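Local coordinates for protein esterase (Thermotoga maritima, PDB 3DOH) that is a thermostable esterase, probably hydrolysing carboxylic esters with an alpha/beta-hydrolase domain that follows an N-terminal immunoglobulin-like domain, at residues 23-29 with 79-85; 140-144 with 200-206; 318-322 with 357-361. All blocks are in the same frame, centred on the assembly; numbering follows the deposited sequence.

Contact 1: residues 23-29 with 79-85; sequences CAVVIEY and KYVVLEL
This is an antiparallel pairing of neighbouring strands in the barrel-like beta sheet of the N-terminal immunoglobulin-like domain, showing how such a sheet is assembled. The axes of strands 23-29 and 80-85 approach to 4.5 Å at 161°; the backbone is extended except at K79, at a corner, and C23, which with A24 forms a classic bulge opposite I12 of strand 8-16. A24-E84, V26-V82 and E28-Y80 are non-hydrogen-bonded pairs (CA-CA 4.4 to 4.6 Å), alternating with the hydrogen-bonded pairs V25-L83 and I27-V81 (CA-CA 5.2 and 5.0 Å). V25 N donates to L83 O (2.9 Å) and L83 N to V25 O (2.8 Å); I27 N reaches V81 O at 2.7 Å and V81 N reaches I27 O at 2.8 Å. L85 N bonds C23 O and Y29 N bonds K79 O, both at 2.8 Å. On one face V26 CG2 meets V82 CG2 at 3.7 Å, both valines t; on the other V25 packs on V45, and L83 on F43 and V45, of strand 43-48. E28 OE2 and K79 NZ make a long salt bridge, 3.8 Å. Cohesion thus rests on backbone bonds and aliphatic contacts, charge being peripheral.

Contact 2: residues 140-144 with 200-206; sequences IIDDF and AVVWAQP
Two loops meet here through apolar side chains. Segment 140-144 starts at I140 with positive phi (109/-34), then I141 to D143 take helix-like angles; D143 N makes a weak hydrogen bond to I140 O (3.4 Å). I140, m at both chi1 and chi2, sends CG2 to within 3.5 Å of V201 CG2, while its CD1 lies 4.3 Å from P206 CD. V201 sits between rotamer wells (chi1 121°), and its CG2 also approaches I141 CG1 at 4.3 Å. The F144 ring, set by chi1 -76° and chi2 63°, brings CE1 to 3.7 Å from A204 CB and CE2 to 4.1 Å from A200 CB, with its edge turned to A200 O. Residues 202-204 form a short 3-10 turn, and Q205 occupies the N-cap position of helix 206-209. I141 and F144 also lean on V194 of helix 192-195. The arrangement is that of an interdomain linker, 140-144 leading from strand 129-139 of the immunoglobulin-like barrel into strand 144-150 of the alpha/beta-hydrolase sheet.

Contact 3: residues 318-322 with 357-361; sequences DDPVV and DPHGS. With SO4 (sulfate ion), chain C.
Most striking is a histidine held between a carboxylate and a sulfate ion, probably from the crystallisation liquor. H359 and D319 probably form, with S271 on the probable nucleophile elbow, the catalytic triad of this alpha/beta-hydrolase fold. H359 ND1 donates to D319 OD2 (2.7 Å, 161°). D319, chi1 t, is held by its own loop after strand 311-316: its OD1 accepts from V321 N (2.7 Å), an Asx turn, and from V322 N (2.9 Å), an Asx motif. Segment 357-361 makes a type I turn from D357 to G360, with a second Asx turn from H359 N to D357 OD1 (2.8 Å); the closest CA pair is D319-H359, 4.7 Å. V321 makes a CH-pi contact over one imidazole face, CB 3.7 Å from the centroid, and P320 CD touches P358 CG at 4.1 Å. A water bridges D319 OD2, P358 O and S361 OG. H359 NE2 is hydrogen-bonded to S271 OG, and it donates to sulfate O4 at 2.6 Å.

The three contacts follow one another along the chain, and trace a path from one domain to the other. Contact 1 lies within the immunoglobulin-like barrel. Contact 2, its centre about 22 Å from that of contact 1, lies where the chain passes into the eight-stranded hydrolase sheet. Contact 3 follows about 25 Å from contact 2 and 37 Å from contact 1, centre to centre, in loops of that second domain, one of them leaving sheet strand 311-316. No two contacts touch. Assembly joins the two kinds of domain differently: P320 O of contact 3 is hydrogen-bonded to S72 OG of a third subunit, so one copy's immunoglobulin-like domain lies beside another's probable active site.

Contact 1: residues 23-29 with 79-85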
loop_
_atom_site.group_PDB
_atom_site.type_symbol
_atom_site.label_atom_id
_atom_site.label_comp_id
_atom_site.label_asym_id
_atom_site.label_seq_id
_atom_site.Cartn_x
_atom_site.Cartn_y
_atom_site.Cartn_z
ATOM N N CYS A 23 24.206 -5.081 15.735
ATOM C CA CYS A 23 23.333 -6.085 15.136
ATOM C C CYS A 23 22.665 -6.951 16.192
ATOM O O CYS A 23 21.639 -7.568 15.941
ATOM C CB CYS A 23 24.111 -6.958 14.149
ATOM S SG CYS A 23 25.367 -7.957 14.927
ATOM N N ALA A 24 23.232 -7.012 17.385
ATOM C CA ALA A 24 22.536 -7.770 18.407
ATOM C C ALA A 24 22.794 -7.236 19.804
ATOM O O ALA A 24 23.724 -6.469 20.025
ATOM C CB ALA A 24 22.866 -9.233 18.303
ATOM N N VAL A 25 21.922 -7.601 20.723
ATOM C CA VAL A 25 22.103 -7.312 22.114
ATOM C C VAL A 25 21.996 -8.665 22.797
ATOM O O VAL A 25 21.029 -9.407 22.578
ATOM C CB VAL A 25 21.013 -6.334 22.607
ATOM C CG1 VAL A 25 20.862 -6.419 24.090
ATOM C CG2 VAL A 25 21.331 -4.915 22.180
ATOM N N VAL A 26 23.014 -8.993 23.583
ATOM C CA VAL A 26 23.037 -10.239 24.360
ATOM C C VAL A 26 22.944 -9.978 25.869
ATOM O O VAL A 26 23.757 -9.242 26.446
ATOM C CB VAL A 26 24.317 -11.061 24.074
ATOM C CG1 VAL A 26 24.451 -12.204 25.036
ATOM C CG2 VAL A 26 24.313 -11.597 22.642
ATOM N N ILE A 27 21.964 -10.600 26.510
ATOM C CA ILE A 27 21.767 -10.433 27.947
ATOM C C ILE A 27 22.213 -11.705 28.649
ATOM O O ILE A 27 21.780 -12.781 28.276
ATOM C CB ILE A 27 20.279 -10.156 28.298
ATOM C CG1 ILE A 27 19.702 -9.028 27.398
ATOM C CG2 ILE A 27 20.139 -9.927 29.824
ATOM C CD1 ILE A 27 18.204 -8.997 27.233
ATOM N N GLU A 28 23.101 -11.582 29.636
ATOM C CA GLU A 28 23.500 -12.739 30.455
ATOM C C GLU A 28 22.651 -12.752 31.710
ATOM O O GLU A 28 22.817 -11.897 32.596
ATOM C CB GLU A 28 24.997 -12.744 30.821
ATOM C CG GLU A 28 25.386 -13.952 31.702
ATOM C CD GLU A 28 26.906 -14.189 31.854
ATOM O OE1 GLU A 28 27.700 -13.244 32.064
ATOM O OE2 GLU A 28 27.307 -15.365 31.772
ATOM N N TYR A 29 21.742 -13.716 31.764
ATOM C CA TYR A 29 20.868 -13.914 32.901
ATOM C C TYR A 29 21.534 -14.709 34.036
ATOM O O TYR A 29 22.460 -15.483 33.778
ATOM C CB TYR A 29 19.599 -14.604 32.415
ATOM C CG TYR A 29 18.616 -13.616 31.811
ATOM C CD1 TYR A 29 17.778 -12.850 32.631
ATOM C CD2 TYR A 29 18.531 -13.431 30.427
ATOM C CE1 TYR A 29 16.871 -11.942 32.089
ATOM C CE2 TYR A 29 17.624 -12.533 29.870
ATOM C CZ TYR A 29 16.798 -11.786 30.702
ATOM O OH TYR A 29 15.900 -10.875 30.169
ATOM N N LYS A 79 22.185 -19.285 29.655
ATOM C CA LYS A 79 22.194 -18.020 30.374
ATOM C C LYS A 79 22.239 -16.816 29.425
ATOM O O LYS A 79 21.974 -15.677 29.835
ATOM C CB LYS A 79 23.319 -17.979 31.428
ATOM C CG LYS A 79 24.729 -18.119 30.874
ATOM C CD LYS A 79 25.551 -19.136 31.669
ATOM C CE LYS A 79 26.279 -18.480 32.839
ATOM N NZ LYS A 79 27.723 -18.943 32.938
ATOM N N TYR A 80 22.552 -17.040 28.160
ATOM C CA TYR A 80 22.596 -15.907 27.248
ATOM C C TYR A 80 21.332 -15.796 26.417
ATOM O O TYR A 80 20.891 -16.771 25.786
ATOM C CB TYR A 80 23.809 -15.989 26.336
ATOM C CG TYR A 80 25.110 -15.941 27.060
ATOM C CD1 TYR A 80 25.635 -14.728 27.470
ATOM C CD2 TYR A 80 25.822 -17.108 27.344
ATOM C CE1 TYR A 80 26.843 -14.654 28.137
ATOM C CE2 TYR A 80 27.048 -17.050 28.034
ATOM C CZ TYR A 80 27.547 -15.802 28.417
ATOM O OH TYR A 80 28.726 -15.675 29.095
ATOM N N VAL A 81 20.746 -14.608 26.416
ATOM C CA VAL A 81 19.631 -14.326 25.542
ATOM C C VAL A 81 20.071 -13.303 24.487
ATOM O O VAL A 81 20.562 -12.198 24.801
ATOM C CB VAL A 81 18.374 -13.887 26.342
ATOM C CG1 VAL A 81 17.331 -13.206 25.440
ATOM C CG2 VAL A 81 17.782 -15.091 27.069
ATOM N N VAL A 82 19.907 -13.728 23.236
ATOM C CA VAL A 82 20.228 -12.951 22.077
ATOM C C VAL A 82 18.992 -12.297 21.507
ATOM O O VAL A 82 17.990 -12.950 21.231
ATOM C CB VAL A 82 20.856 -13.821 20.973
ATOM C CG1 VAL A 82 21.006 -13.010 19.627
ATOM C CG2 VAL A 82 22.204 -14.332 21.418
ATOM N N LEU A 83 19.101 -10.994 21.312
ATOM C CA LEU A 83 18.078 -10.218 20.658
ATOM C C LEU A 83 18.717 -9.733 19.386
ATOM O O LEU A 83 19.619 -8.904 19.434
ATOM C CB LEU A 83 17.749 -8.988 21.509
ATOM C CG LEU A 83 17.269 -9.180 22.949
ATOM C CD1 LEU A 83 17.026 -7.833 23.531
ATOM C CD2 LEU A 83 16.011 -10.038 22.998
ATOM N N GLU A 84 18.288 -10.239 18.244
ATOM C CA GLU A 84 18.855 -9.784 16.998
ATOM C C GLU A 84 18.132 -8.521 16.524
ATOM O O GLU A 84 16.938 -8.358 16.729
ATOM C CB GLU A 84 18.845 -10.947 16.003
ATOM C CG GLU A 84 18.254 -10.641 14.645
ATOM C CD GLU A 84 19.000 -11.321 13.513
ATOM O OE1 GLU A 84 19.572 -12.426 13.732
ATOM O OE2 GLU A 84 19.031 -10.719 12.408
ATOM N N LEU A 85 18.857 -7.608 15.902
ATOM C CA LEU A 85 18.283 -6.309 15.498
ATOM C C LEU A 85 18.305 -6.049 13.980
ATOM O O LEU A 85 19.252 -6.413 13.303
ATOM C CB LEU A 85 18.996 -5.175 16.243
ATOM C CG LEU A 85 19.204 -5.421 17.746
ATOM C CD1 LEU A 85 20.119 -4.339 18.257
ATOM C CD2 LEU A 85 17.879 -5.453 18.547
#

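Contact 2: residues 140-144 with 200-206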
loop_
_atom_site.group_PDB
_atom_site.type_symbol
_atom_site.label_atom_id
_atom_site.label_comp_id
_atom_site.label_asym_id
_atom_site.label_seq_id
_atom_site.Cartn_x
_atom_site.Cartn_y
_atom_site.Cartn_z
ATOM N N ILE A 140 34.911 -9.558 15.211
ATOM C CA ILE A 140 35.890 -9.613 14.132
ATOM C C ILE A 140 36.880 -8.457 14.224
ATOM O O ILE A 140 38.055 -8.604 13.889
ATOM C CB ILE A 140 35.209 -9.584 12.750
ATOM C CG1 ILE A 140 34.199 -10.727 12.630
ATOM C CG2 ILE A 140 36.247 -9.665 11.643
ATOM C CD1 ILE A 140 34.835 -12.091 12.476
ATOM N N ILE A 141 36.395 -7.306 14.681
ATOM C CA ILE A 141 37.267 -6.181 14.998
ATOM C C ILE A 141 38.082 -6.451 16.258
ATOM O O ILE A 141 39.149 -5.870 16.455
ATOM C CB ILE A 141 36.463 -4.881 15.187
ATOM C CG1 ILE A 141 36.074 -4.292 13.829
ATOM C CG2 ILE A 141 37.262 -3.874 15.999
ATOM C CD1 ILE A 141 35.331 -2.978 13.924
ATOM N N ASP A 142 37.572 -7.336 17.108
ATOM C CA ASP A 142 38.271 -7.724 18.310
ATOM C C ASP A 142 39.320 -8.825 18.099
ATOM O O ASP A 142 40.018 -9.150 19.026
ATOM C CB ASP A 142 37.268 -8.108 19.400
ATOM C CG ASP A 142 36.481 -9.381 19.050
ATOM O OD1 ASP A 142 36.727 -9.981 17.940
ATOM O OD2 ASP A 142 35.614 -9.762 19.895
ATOM N N ASP A 143 39.446 -9.385 16.900
ATOM C CA ASP A 143 40.600 -10.257 16.602
ATOM C C ASP A 143 41.844 -9.559 16.087
ATOM O O ASP A 143 42.875 -10.213 15.928
ATOM C CB ASP A 143 40.267 -11.364 15.600
ATOM C CG ASP A 143 39.072 -12.165 16.004
ATOM O OD1 ASP A 143 39.090 -12.714 17.124
ATOM O OD2 ASP A 143 38.107 -12.247 15.202
ATOM N N PHE A 144 41.730 -8.275 15.767
ATOM C CA PHE A 144 42.837 -7.450 15.288
ATOM C C PHE A 144 43.416 -6.807 16.512
ATOM O O PHE A 144 42.787 -5.929 17.121
ATOM C CB PHE A 144 42.346 -6.279 14.406
ATOM C CG PHE A 144 41.945 -6.661 13.020
ATOM C CD1 PHE A 144 40.867 -7.529 12.798
ATOM C CD2 PHE A 144 42.633 -6.138 11.921
ATOM C CE1 PHE A 144 40.490 -7.906 11.527
ATOM C CE2 PHE A 144 42.256 -6.501 10.602
ATOM C CZ PHE A 144 41.165 -7.386 10.413
ATOM N N ALA A 200 39.085 -4.223 5.780
ATOM C CA ALA A 200 40.122 -4.926 6.544
ATOM C C ALA A 200 39.619 -6.315 6.909
ATOM O O ALA A 200 40.316 -7.308 6.825
ATOM C CB ALA A 200 40.481 -4.143 7.810
ATOM N N VAL A 201 38.355 -6.343 7.265
ATOM C CA VAL A 201 37.757 -7.399 8.009
ATOM C C VAL A 201 37.344 -8.587 7.128
ATOM O O VAL A 201 37.370 -9.745 7.555
ATOM C CB VAL A 201 36.573 -6.723 8.733
ATOM C CG1 VAL A 201 35.237 -7.325 8.386
ATOM C CG2 VAL A 201 36.868 -6.492 10.207
ATOM N N VAL A 202 37.007 -8.327 5.876
ATOM C CA VAL A 202 36.585 -9.416 4.970
ATOM C C VAL A 202 37.674 -10.501 4.940
ATOM O O VAL A 202 37.380 -11.690 5.080
ATOM C CB VAL A 202 36.201 -8.878 3.548
ATOM C CG1 VAL A 202 37.398 -8.200 2.859
ATOM C CG2 VAL A 202 35.614 -9.974 2.695
ATOM N N TRP A 203 38.933 -10.069 4.840
ATOM C CA TRP A 203 40.024 -11.002 4.748
ATOM C C TRP A 203 40.101 -11.802 6.028
ATOM O O TRP A 203 40.707 -12.846 6.084
ATOM C CB TRP A 203 41.302 -10.258 4.494
ATOM C CG TRP A 203 41.105 -9.137 3.460
ATOM C CD1 TRP A 203 40.962 -7.792 3.721
ATOM C CD2 TRP A 203 41.013 -9.283 2.036
ATOM N NE1 TRP A 203 40.783 -7.107 2.545
ATOM C CE2 TRP A 203 40.810 -7.999 1.498
ATOM C CE3 TRP A 203 41.056 -10.380 1.167
ATOM C CZ2 TRP A 203 40.667 -7.779 0.119
ATOM C CZ3 TRP A 203 40.925 -10.166 -0.200
ATOM C CH2 TRP A 203 40.725 -8.879 -0.708
ATOM N N ALA A 204 39.420 -11.331 7.058
ATOM C CA ALA A 204 39.584 -11.944 8.357
ATOM C C ALA A 204 38.405 -12.820 8.709
ATOM O O ALA A 204 38.442 -13.525 9.715
ATOM C CB ALA A 204 39.846 -10.874 9.434
ATOM N N GLN A 205 37.378 -12.806 7.870
ATOM C CA GLN A 205 36.226 -13.707 8.049
ATOM C C GLN A 205 36.614 -15.192 8.008
ATOM O O GLN A 205 37.403 -15.583 7.175
ATOM C CB GLN A 205 35.131 -13.350 7.035
ATOM C CG GLN A 205 34.263 -12.129 7.503
ATOM C CD GLN A 205 33.347 -11.586 6.418
ATOM O OE1 GLN A 205 32.745 -10.512 6.590
ATOM N NE2 GLN A 205 33.227 -12.317 5.275
ATOM N N PRO A 206 36.158 -16.013 8.976
ATOM C CA PRO A 206 36.310 -17.489 8.845
ATOM C C PRO A 206 36.115 -18.099 7.452
ATOM O O PRO A 206 36.955 -18.888 7.022
ATOM C CB PRO A 206 35.294 -18.027 9.840
ATOM C CG PRO A 206 35.354 -17.005 10.936
ATOM C CD PRO A 206 35.545 -15.661 10.275
#

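Contact 3: residues 318-322 with 357-361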
loop_
_atom_site.group_PDB
_atom_site.type_symbol
_atom_site.label_atom_id
_atom_site.label_comp_id
_atom_site.label_asym_id
_atom_site.label_seq_id
_atom_site.Cartn_x
_atom_site.Cartn_y
_atom_site.Cartn_z
ATOM N N ASP A 318 29.662 6.751 -12.339
ATOM C CA ASP A 318 29.095 7.994 -11.833
ATOM C C ASP A 318 29.590 8.379 -10.453
ATOM O O ASP A 318 28.833 9.011 -9.726
ATOM C CB ASP A 318 27.559 7.910 -11.781
ATOM C CG ASP A 318 27.064 6.633 -11.156
ATOM O OD1 ASP A 318 27.877 5.753 -10.786
ATOM O OD2 ASP A 318 25.850 6.482 -11.051
ATOM N N ASP A 319 30.817 7.987 -10.067
ATOM C CA ASP A 319 31.394 8.473 -8.796
ATOM C C ASP A 319 31.505 10.012 -8.868
ATOM O O ASP A 319 32.232 10.521 -9.707
ATOM C CB ASP A 319 32.759 7.815 -8.507
ATOM C CG ASP A 319 33.408 8.292 -7.182
ATOM O OD1 ASP A 319 33.075 9.371 -6.638
ATOM O OD2 ASP A 319 34.308 7.585 -6.690
ATOM N N PRO A 320 30.766 10.746 -8.008
ATOM C CA PRO A 320 30.781 12.202 -8.050
ATOM C C PRO A 320 31.912 12.850 -7.232
ATOM O O PRO A 320 32.064 14.079 -7.257
ATOM C CB PRO A 320 29.448 12.565 -7.412
ATOM C CG PRO A 320 29.258 11.526 -6.375
ATOM C CD PRO A 320 29.883 10.249 -6.935
ATOM N N VAL A 321 32.664 12.038 -6.495
ATOM C CA VAL A 321 33.772 12.512 -5.654
ATOM C C VAL A 321 35.122 12.328 -6.391
ATOM O O VAL A 321 35.914 13.270 -6.471
ATOM C CB VAL A 321 33.825 11.723 -4.282
ATOM C CG1 VAL A 321 35.053 12.120 -3.427
ATOM C CG2 VAL A 321 32.520 11.872 -3.524
ATOM N N VAL A 322 35.355 11.109 -6.905
ATOM C CA VAL A 322 36.567 10.756 -7.597
ATOM C C VAL A 322 36.214 10.299 -9.011
ATOM O O VAL A 322 35.760 9.176 -9.208
ATOM C CB VAL A 322 37.316 9.621 -6.878
ATOM C CG1 VAL A 322 38.513 9.141 -7.723
ATOM C CG2 VAL A 322 37.776 10.058 -5.443
ATOM N N ASP A 357 25.533 5.112 -2.167
ATOM C CA ASP A 357 26.165 6.297 -2.716
ATOM C C ASP A 357 27.170 5.843 -3.827
ATOM O O ASP A 357 27.966 4.926 -3.575
ATOM C CB ASP A 357 26.886 7.003 -1.562
ATOM C CG ASP A 357 27.574 8.312 -1.993
ATOM O OD1 ASP A 357 28.490 8.281 -2.884
ATOM O OD2 ASP A 357 27.178 9.375 -1.423
ATOM N N PRO A 358 27.132 6.447 -5.058
ATOM C CA PRO A 358 28.059 5.867 -6.064
ATOM C C PRO A 358 29.554 6.016 -5.736
ATOM O O PRO A 358 30.360 5.400 -6.373
ATOM C CB PRO A 358 27.674 6.555 -7.410
ATOM C CG PRO A 358 26.791 7.633 -7.093
ATOM C CD PRO A 358 26.343 7.558 -5.625
ATOM N N HIS A 359 29.923 6.819 -4.762
ATOM C CA HIS A 359 31.331 6.876 -4.403
ATOM C C HIS A 359 31.790 5.585 -3.673
ATOM O O HIS A 359 32.935 5.129 -3.874
ATOM C CB HIS A 359 31.666 8.146 -3.609
ATOM C CG HIS A 359 33.097 8.228 -3.191
ATOM N ND1 HIS A 359 34.135 7.958 -4.053
ATOM C CD2 HIS A 359 33.668 8.537 -2.004
ATOM C CE1 HIS A 359 35.288 8.091 -3.414
ATOM N NE2 HIS A 359 35.031 8.449 -2.171
ATOM N N GLY A 360 30.896 4.981 -2.888
ATOM C CA GLY A 360 31.204 3.764 -2.150
ATOM C C GLY A 360 31.426 2.481 -2.933
ATOM O O GLY A 360 31.012 1.409 -2.503
ATOM N N SER A 361 32.115 2.545 -4.060
ATOM C CA SER A 361 32.252 1.360 -4.893
ATOM C C SER A 361 33.027 0.254 -4.198
ATOM O O SER A 361 33.151 -0.855 -4.733
ATOM C CB SER A 361 32.853 1.688 -6.261
ATOM O OG SER A 361 33.972 2.541 -6.146
HETATM S S SO4 C . 36.763 8.802 1.445
HETATM O O1 SO4 C . 36.311 10.067 2.027
HETATM O O2 SO4 C . 36.435 7.734 2.432
HETATM O O3 SO4 C . 38.204 8.921 1.119
HETATM O O4 SO4 C . 36.064 8.557 0.200
HETATM O O HOH W 1 33.303 4.729 -7.367
#